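Pectate lyase (Bacillus, PDB 3VMV) probably cleaves the polygalacturonate backbone of pectin by elimination, as a secreted pectate lyase of polysaccharide lyase family 1 with a parallel beta-helix fold. Local coordinates at residues V216-F219 with N220-F223. Numbering follows the deposited sequence.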
loop_
_atom_site.group_PDB
_atom_site.type_symbol
_atom_site.label_atom_id
_atom_site.label_comp_id
_atom_site.label_asym_id
_atom_site.label_seq_id
_atom_site.Cartn_x
_atom_site.Cartn_y
_atom_site.Cartn_z
ATOM N N VAL A 216 5.497 -11.168 -3.711
ATOM C CA VAL A 216 5.754 -9.845 -3.160
ATOM C C VAL A 216 7.246 -9.685 -2.871
ATOM O O VAL A 216 7.884 -10.627 -2.398
ATOM C CB VAL A 216 4.957 -9.679 -1.862
ATOM C CG1 VAL A 216 5.269 -8.372 -1.196
ATOM C CG2 VAL A 216 3.464 -9.821 -2.146
ATOM N N HIS A 217 7.807 -8.517 -3.172
ATOM C CA HIS A 217 9.181 -8.173 -2.792
ATOM C C HIS A 217 9.116 -7.015 -1.811
ATOM O O HIS A 217 8.513 -5.996 -2.128
ATOM C CB HIS A 217 9.925 -7.791 -4.058
ATOM C CG HIS A 217 11.387 -7.470 -3.897
ATOM N ND1 HIS A 217 12.031 -6.674 -4.820
ATOM C CD2 HIS A 217 12.319 -7.843 -2.992
ATOM C CE1 HIS A 217 13.317 -6.592 -4.498
ATOM N NE2 HIS A 217 13.517 -7.275 -3.386
ATOM N N MET A 218 9.714 -7.181 -0.636
ATOM C CA MET A 218 9.857 -6.090 0.320
ATOM C C MET A 218 11.335 -5.841 0.554
ATOM O O MET A 218 12.029 -6.739 1.074
ATOM C CB MET A 218 9.197 -6.446 1.638
ATOM C CG MET A 218 7.759 -6.891 1.459
ATOM S SD MET A 218 6.862 -6.980 3.036
ATOM C CE MET A 218 6.527 -5.259 3.398
ATOM N N PHE A 219 11.802 -4.668 0.120
ATOM C CA PHE A 219 13.201 -4.324 0.387
ATOM C C PHE A 219 13.391 -2.934 0.942
ATOM O O PHE A 219 12.668 -1.994 0.589
ATOM C CB PHE A 219 14.109 -4.571 -0.852
ATOM C CG PHE A 219 13.847 -3.652 -2.049
ATOM C CD1 PHE A 219 14.652 -2.530 -2.260
ATOM C CD2 PHE A 219 12.855 -3.943 -2.974
ATOM C CE1 PHE A 219 14.493 -1.705 -3.363
ATOM C CE2 PHE A 219 12.654 -3.100 -4.091
ATOM C CZ PHE A 219 13.482 -1.980 -4.292
ATOM N N ASN A 220 14.385 -2.793 1.830
ATOM C CA ASN A 220 14.794 -1.467 2.289
ATOM C C ASN A 220 13.677 -0.723 2.993
ATOM O O ASN A 220 13.685 0.503 2.972
ATOM C CB ASN A 220 15.351 -0.602 1.137
ATOM C CG ASN A 220 16.749 -1.053 0.672
ATOM O OD1 ASN A 220 17.459 -1.901 1.319
ATOM N ND2 ASN A 220 17.152 -0.515 -0.437
ATOM N N ASN A 221 12.774 -1.462 3.635
ATOM C CA ASN A 221 11.795 -0.809 4.535
ATOM C C ASN A 221 12.308 -0.771 5.974
ATOM O O ASN A 221 13.227 -1.544 6.334
ATOM C CB ASN A 221 10.453 -1.547 4.514
ATOM C CG ASN A 221 9.904 -1.718 3.120
ATOM O OD1 ASN A 221 9.346 -0.783 2.517
ATOM N ND2 ASN A 221 10.067 -2.923 2.576
ATOM N N TYR A 222 11.723 0.128 6.776
ATOM C CA TYR A 222 12.047 0.309 8.184
ATOM C C TYR A 222 10.790 0.007 8.963
ATOM O O TYR A 222 9.831 0.760 8.866
ATOM C CB TYR A 222 12.513 1.756 8.393
ATOM C CG TYR A 222 12.919 2.195 9.783
ATOM C CD1 TYR A 222 13.045 1.289 10.819
ATOM C CD2 TYR A 222 13.261 3.512 10.006
ATOM C CE1 TYR A 222 13.433 1.760 12.098
ATOM C CE2 TYR A 222 13.642 3.969 11.265
ATOM C CZ TYR A 222 13.748 3.077 12.280
ATOM O OH TYR A 222 14.152 3.566 13.493
ATOM N N PHE A 223 10.802 -1.138 9.645
ATOM C CA PHE A 223 9.685 -1.604 10.489
ATOM C C PHE A 223 10.039 -1.270 11.929
ATOM O O PHE A 223 11.153 -1.603 12.386
ATOM C CB PHE A 223 9.570 -3.111 10.397
ATOM C CG PHE A 223 9.191 -3.686 9.028
ATOM C CD1 PHE A 223 7.913 -4.191 8.823
ATOM C CD2 PHE A 223 10.127 -3.787 7.997
ATOM C CE1 PHE A 223 7.561 -4.845 7.648
ATOM C CE2 PHE A 223 9.800 -4.422 6.800
ATOM C CZ PHE A 223 8.491 -4.940 6.603
#
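The side-chain amide of Asn221 is held at both ends, OD1 accepting from Asn199 N and ND2 donating to Tyr196 O, and ND2 lies 3.7 Å from Met218 CB. The same ND2 is near Phe219 O at 3.4 Å, at too poor an angle for a hydrogen bond. Both ends of this buried amide are thus satisfied by the preceding coil, which fixes its rotation. Asn221 N in turn donates to Asn244 OD1, so Asn199, Asn221 and Asn244 are successive members of the asparagine stack characteristic of this turn in pectate lyases; Asn244 ND2 also reaches Met218 O. The corner itself is made at Asn220, whose left-handed backbone swings the chain into a new direction. On the same side of the chain as the Asn221 amide, Met218 and Phe223 cross at about a right angle, and a bend at chi3 (76°) brings the methyl CE obliquely to the ring at CZ, 3.8 Å away. On the other side, chi1 of 67° leaves the Phe219 ring alongside Asn220, whose side chain meets its edge. At this corner of a beta-helix coil strand 215-219, between strands 192-197 and 238-242, hands over to strand 222-226; Phe223 stacks on Phe246 of the next coil, and helix 309-319 touches Asn220 and Tyr222 from outside.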